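Local coordinates for protein uroporphyrinogen-III C-methyltransferase (Pseudomonas denitrificans, PDB 1S4D) that methylates uroporphyrinogen III twice, at C-2 and C-7, using S-adenosyl-L-methionine, to give precorrin-2 on the way to cobalamin and siroheme, at residues H150-L155 with S177-M182; D204-F209 with V248-A253. One frame throughout, in Å; residues are numbered along the deposited sequence.

Contact 1 of 2, residues H150-L155 with S177-M182; sequences HAVTFL and SPVIVM
The hydroxyl of Thr153 is held by two partners: OG1 lies 2.8 Å from OG of Ser177, where either oxygen could be the donor, and it also bonds to OG1 of Thr153 of the second subunit. The Thr153 torsion (chi1 -68°) sets OG1 anti to the carbonyl carbon, which brings it up to the serine. A small hydroxyl residue suits each place, since both side chains are buried and can satisfy one another. Beyond this pair the backbones join as parallel strands. Val181 N donates to Thr153 O at 2.8 Å, and Val181 O accepts from Leu155 N at the same length, so one residue of 177-182 is held through both its N-H and its C=O; Thr153 N to Val179 O is a weaker bond. Strand 151-156 is outermost in the mixed sheet of its own chain, with 179-183 inside it, and its other edge pairs antiparallel with a strand of the second subunit, carrying the sheet through the homodimer. Side chains alternate between the faces. On one, Val181 lies alongside Phe154 and over a ring face, a CH-pi contact with CB 4.3 Å from the ring centroid, while CG1 of Val152 sits at the ring edge. Ile133 of helix 131-137 also touches this ring. On the other face, Leu155 spreads its branches: CD1 meets Ile180 CG2 at 3.5 Å, and CD2 rests against CB, CG and SD of Met182.

Contact 2 of 2, residues D204-F209 with V248-A253; sequences DEPVAF and VVRLRA
Val249 turns CG1 anti to its own backbone N (chi1 169°) and CG2 anti to its carbonyl carbon, and the two methyls together face CB of Ala208. Arg250 has CG anti to its carbonyl carbon (chi1 -70°) and then runs extended from CG to NE, a reach that delivers its guanidinium to Pro206. In the first meeting CG1 lies 3.8 Å from Ala208 CB, while CG2 approaches the backbone N of Ala208 at 3.7 Å. Alanine suits this place because its single methyl fits against the two branches of the valine. The CB of Val249 reaches Pro206 CB at 4.1 Å, so proline and alanine, two residues apart on the strand, both point at the valine while Val207 between them points away. Strand 206-211 belongs to the mixed sheet, between 241-245 and 219-224; the chain leaving 241-245 passes through a short 3-10 segment that takes in Val248 and Val249 and folds back over the start of its neighbouring strand. Leu251 N bonds back to Val248 O at 3.0 Å, closing the turn. An alanine in place of Val249 would remove both methyls and would probably open a gap beside Ala208 CB and N. Farther out, the proline ring and the arginine cross obliquely. Pro206 CG stands 3.4 Å above one face of the guanidinium, offset toward its rim, and NH1 is the nearest of the arginine atoms, at 3.5 Å from CG. Proline offers a rigid apolar ring for this flat, exposed group to lie against, and a salt bridge from Arg250 NE to Glu247 OE2 probably helps hold the group there.

In the fold
Both contacts build on the same mixed sheet, with strand 241-245 lying between the strands 179-183 and 206-211. Contact 1 is pairing within the sheet: two adjacent strands share backbone bonds, and their setting is buried, with helices packed on the sheet and the second subunit continuing it at the edge. Contact 2 instead folds the chain that follows 241-245 against one strand; no hydrogen bond crosses it, and its apolar interior gives way to a charged side chain at the surface. The two meet directly, where Val179 CG2 packs on Val248 CG2 at 3.5 Å. Contact 1 also lies nearer the bound S-adenosyl-L-homocysteine, with Met182 about 7 Å from it between side chain and ligand, against about 11 Å for Ala208.

Contact 1 of 2, residues H150-L155 with S177-M182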
loop_
_atom_site.group_PDB
_atom_site.type_symbol
_atom_site.label_atom_id
_atom_site.label_comp_id
_atom_site.label_asym_id
_atom_site.label_seq_id
_atom_site.Cartn_x
_atom_site.Cartn_y
_atom_site.Cartn_z
ATOM N N HIS B 150 10.904 10.133 -8.167
ATOM C CA HIS B 150 10.109 10.990 -7.315
ATOM C C HIS B 150 8.637 10.642 -7.542
ATOM O O HIS B 150 7.736 11.223 -6.931
ATOM C CB HIS B 150 10.431 12.455 -7.615
ATOM C CG HIS B 150 11.644 12.960 -6.889
ATOM N ND1 HIS B 150 12.924 12.552 -7.201
ATOM C CD2 HIS B 150 11.769 13.829 -5.855
ATOM C CE1 HIS B 150 13.785 13.144 -6.390
ATOM N NE2 HIS B 150 13.109 13.924 -5.565
ATOM N N ALA B 151 8.421 9.661 -8.419
ATOM C CA ALA B 151 7.100 9.177 -8.782
ATOM C C ALA B 151 7.118 7.650 -9.018
ATOM O O ALA B 151 8.126 7.109 -9.480
ATOM C CB ALA B 151 6.618 9.913 -10.006
ATOM N N VAL B 152 6.033 6.961 -8.647
ATOM C CA VAL B 152 5.821 5.555 -8.994
ATOM C C VAL B 152 4.434 5.403 -9.603
ATOM O O VAL B 152 3.460 5.954 -9.070
ATOM C CB VAL B 152 5.745 4.615 -7.783
ATOM C CG1 VAL B 152 6.359 3.281 -8.084
ATOM C CG2 VAL B 152 6.303 5.224 -6.553
ATOM N N THR B 153 4.352 4.600 -10.675
ATOM C CA THR B 153 3.083 4.206 -11.286
ATOM C C THR B 153 2.723 2.744 -11.043
ATOM O O THR B 153 3.516 1.855 -11.348
ATOM C CB THR B 153 3.159 4.447 -12.776
ATOM O OG1 THR B 153 3.227 5.850 -13.016
ATOM C CG2 THR B 153 1.872 4.067 -13.444
ATOM N N PHE B 154 1.512 2.492 -10.534
ATOM C CA PHE B 154 1.024 1.122 -10.383
ATOM C C PHE B 154 0.058 0.863 -11.531
ATOM O O PHE B 154 -0.673 1.775 -11.905
ATOM C CB PHE B 154 0.293 0.971 -9.057
ATOM C CG PHE B 154 1.189 0.894 -7.856
ATOM C CD1 PHE B 154 0.779 0.224 -6.730
ATOM C CD2 PHE B 154 2.427 1.511 -7.827
ATOM C CE1 PHE B 154 1.615 0.173 -5.603
ATOM C CE2 PHE B 154 3.261 1.460 -6.709
ATOM C CZ PHE B 154 2.878 0.804 -5.621
ATOM N N LEU B 155 0.058 -0.339 -12.118
ATOM C CA LEU B 155 -0.947 -0.645 -13.160
ATOM C C LEU B 155 -1.484 -2.092 -13.190
ATOM O O LEU B 155 -0.902 -2.964 -12.548
ATOM C CB LEU B 155 -0.550 -0.097 -14.547
ATOM C CG LEU B 155 0.265 -0.725 -15.704
ATOM C CD1 LEU B 155 1.536 0.079 -15.882
ATOM C CD2 LEU B 155 0.565 -2.241 -15.685
ATOM N N SER B 177 6.824 7.933 -14.813
ATOM C CA SER B 177 7.676 7.594 -13.665
ATOM C C SER B 177 8.845 6.712 -14.089
ATOM O O SER B 177 8.704 5.889 -14.987
ATOM C CB SER B 177 6.924 6.817 -12.607
ATOM O OG SER B 177 5.582 7.197 -12.529
ATOM N N PRO B 178 9.994 6.912 -13.433
ATOM C CA PRO B 178 11.128 6.040 -13.683
ATOM C C PRO B 178 10.726 4.637 -13.241
ATOM O O PRO B 178 10.827 3.766 -14.131
ATOM C CB PRO B 178 12.265 6.658 -12.884
ATOM C CG PRO B 178 11.724 7.691 -12.118
ATOM C CD PRO B 178 10.290 7.961 -12.455
ATOM N N VAL B 179 10.058 4.429 -12.101
ATOM C CA VAL B 179 9.601 3.077 -11.719
ATOM C C VAL B 179 8.148 2.746 -12.081
ATOM O O VAL B 179 7.263 3.578 -11.896
ATOM C CB VAL B 179 9.845 2.821 -10.215
ATOM C CG1 VAL B 179 9.297 1.447 -9.783
ATOM C CG2 VAL B 179 11.352 2.940 -9.927
ATOM N N ILE B 180 7.911 1.555 -12.666
ATOM C CA ILE B 180 6.547 1.085 -12.949
ATOM C C ILE B 180 6.350 -0.210 -12.202
ATOM O O ILE B 180 7.233 -1.078 -12.220
ATOM C CB ILE B 180 6.314 0.780 -14.464
ATOM C CG1 ILE B 180 6.939 1.836 -15.399
ATOM C CG2 ILE B 180 4.841 0.563 -14.747
ATOM C CD1 ILE B 180 6.262 3.096 -15.407
ATOM N N VAL B 181 5.192 -0.349 -11.564
ATOM C CA VAL B 181 4.885 -1.542 -10.797
ATOM C C VAL B 181 3.604 -2.151 -11.351
ATOM O O VAL B 181 2.547 -1.504 -11.375
ATOM C CB VAL B 181 4.720 -1.225 -9.289
ATOM C CG1 VAL B 181 4.140 -2.457 -8.520
ATOM C CG2 VAL B 181 6.041 -0.665 -8.678
ATOM N N MET B 182 3.687 -3.392 -11.797
ATOM C CA MET B 182 2.605 -3.937 -12.584
ATOM C C MET B 182 1.989 -5.160 -11.929
ATOM O O MET B 182 2.707 -6.095 -11.562
ATOM C CB MET B 182 3.098 -4.253 -13.995
ATOM C CG MET B 182 3.990 -3.177 -14.564
ATOM S SD MET B 182 4.052 -3.283 -16.335
ATOM C CE MET B 182 5.261 -4.616 -16.580
#

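Contact 2 of 2, residues D204-F209 with V248-A253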
loop_
_atom_site.group_PDB
_atom_site.type_symbol
_atom_site.label_atom_id
_atom_site.label_comp_id
_atom_site.label_asym_id
_atom_site.label_seq_id
_atom_site.Cartn_x
_atom_site.Cartn_y
_atom_site.Cartn_z
ATOM N N ASP B 204 17.153 -2.615 -22.429
ATOM C CA ASP B 204 17.950 -3.143 -21.334
ATOM C C ASP B 204 17.553 -2.675 -19.951
ATOM O O ASP B 204 18.203 -3.037 -18.993
ATOM C CB ASP B 204 19.410 -2.759 -21.536
ATOM C CG ASP B 204 19.964 -3.300 -22.820
ATOM O OD1 ASP B 204 21.050 -2.855 -23.256
ATOM O OD2 ASP B 204 19.357 -4.182 -23.461
ATOM N N GLU B 205 16.530 -1.849 -19.807
ATOM C CA GLU B 205 16.218 -1.390 -18.462
ATOM C C GLU B 205 15.881 -2.589 -17.562
ATOM O O GLU B 205 15.140 -3.482 -17.997
ATOM C CB GLU B 205 15.084 -0.393 -18.488
ATOM C CG GLU B 205 14.508 -0.058 -17.137
ATOM C CD GLU B 205 13.616 1.151 -17.199
ATOM O OE1 GLU B 205 13.655 1.958 -16.245
ATOM O OE2 GLU B 205 12.882 1.307 -18.206
ATOM N N PRO B 206 16.440 -2.613 -16.338
ATOM C CA PRO B 206 16.231 -3.730 -15.408
ATOM C C PRO B 206 14.772 -3.886 -15.023
ATOM O O PRO B 206 14.034 -2.914 -14.904
ATOM C CB PRO B 206 17.051 -3.331 -14.171
ATOM C CG PRO B 206 17.979 -2.247 -14.621
ATOM C CD PRO B 206 17.311 -1.570 -15.754
ATOM N N VAL B 207 14.395 -5.141 -14.824
ATOM C CA VAL B 207 13.034 -5.578 -14.536
ATOM C C VAL B 207 13.174 -6.731 -13.518
ATOM O O VAL B 207 14.109 -7.531 -13.599
ATOM C CB VAL B 207 12.368 -6.080 -15.856
ATOM C CG1 VAL B 207 11.161 -6.954 -15.611
ATOM C CG2 VAL B 207 12.015 -4.922 -16.759
ATOM N N ALA B 208 12.270 -6.803 -12.548
ATOM C CA ALA B 208 12.217 -7.968 -11.659
ATOM C C ALA B 208 10.797 -8.499 -11.622
ATOM O O ALA B 208 9.844 -7.730 -11.735
ATOM C CB ALA B 208 12.694 -7.626 -10.259
ATOM N N PHE B 209 10.670 -9.820 -11.499
ATOM C CA PHE B 209 9.393 -10.487 -11.303
ATOM C C PHE B 209 9.477 -11.007 -9.896
ATOM O O PHE B 209 10.489 -11.625 -9.519
ATOM C CB PHE B 209 9.243 -11.686 -12.261
ATOM C CG PHE B 209 8.934 -11.307 -13.680
ATOM C CD1 PHE B 209 7.648 -11.450 -14.180
ATOM C CD2 PHE B 209 9.939 -10.806 -14.520
ATOM C CE1 PHE B 209 7.348 -11.081 -15.485
ATOM C CE2 PHE B 209 9.659 -10.432 -15.835
ATOM C CZ PHE B 209 8.359 -10.569 -16.326
ATOM N N VAL B 248 15.385 0.872 -9.267
ATOM C CA VAL B 248 15.201 0.274 -7.945
ATOM C C VAL B 248 15.441 -1.237 -7.933
ATOM O O VAL B 248 15.804 -1.791 -6.892
ATOM C CB VAL B 248 13.806 0.540 -7.321
ATOM C CG1 VAL B 248 13.677 1.995 -6.840
ATOM C CG2 VAL B 248 12.666 0.134 -8.270
ATOM N N VAL B 249 15.238 -1.901 -9.073
ATOM C CA VAL B 249 15.514 -3.334 -9.174
ATOM C C VAL B 249 16.980 -3.639 -8.844
ATOM O O VAL B 249 17.298 -4.711 -8.341
ATOM C CB VAL B 249 15.153 -3.891 -10.578
ATOM C CG1 VAL B 249 15.687 -5.316 -10.793
ATOM C CG2 VAL B 249 13.657 -3.839 -10.804
ATOM N N ARG B 250 17.865 -2.689 -9.101
ATOM C CA ARG B 250 19.287 -2.886 -8.835
ATOM C C ARG B 250 19.600 -2.950 -7.356
ATOM O O ARG B 250 20.619 -3.498 -6.978
ATOM C CB ARG B 250 20.120 -1.770 -9.456
ATOM C CG ARG B 250 20.179 -1.802 -10.963
ATOM C CD ARG B 250 21.356 -1.036 -11.530
ATOM N NE ARG B 250 21.139 -0.746 -12.937
ATOM C CZ ARG B 250 21.478 -1.553 -13.931
ATOM N NH1 ARG B 250 21.222 -1.200 -15.183
ATOM N NH2 ARG B 250 22.070 -2.705 -13.681
ATOM N N LEU B 251 18.726 -2.395 -6.519
ATOM C CA LEU B 251 18.952 -2.393 -5.082
ATOM C C LEU B 251 18.672 -3.737 -4.410
ATOM O O LEU B 251 19.011 -3.915 -3.236
ATOM C CB LEU B 251 18.115 -1.321 -4.399
ATOM C CG LEU B 251 18.494 0.149 -4.551
ATOM C CD1 LEU B 251 17.286 0.966 -4.112
ATOM C CD2 LEU B 251 19.746 0.526 -3.759
ATOM N N ARG B 252 18.063 -4.684 -5.113
ATOM C CA ARG B 252 17.788 -5.964 -4.474
ATOM C C ARG B 252 19.099 -6.685 -4.067
ATOM O O ARG B 252 19.149 -7.365 -3.047
ATOM C CB ARG B 252 16.828 -6.827 -5.324
ATOM C CG ARG B 252 17.301 -8.219 -5.621
ATOM C CD ARG B 252 16.257 -9.136 -6.170
ATOM N NE ARG B 252 15.563 -9.711 -5.038
ATOM C CZ ARG B 252 15.581 -10.984 -4.681
ATOM N NH1 ARG B 252 16.235 -11.894 -5.400
ATOM N NH2 ARG B 252 14.912 -11.332 -3.587
ATOM N N ALA B 253 20.163 -6.505 -4.846
ATOM C CA ALA B 253 21.453 -7.125 -4.526
ATOM C C ALA B 253 21.994 -6.648 -3.177
ATOM O O ALA B 253 22.645 -7.411 -2.473
ATOM C CB ALA B 253 22.474 -6.876 -5.634
#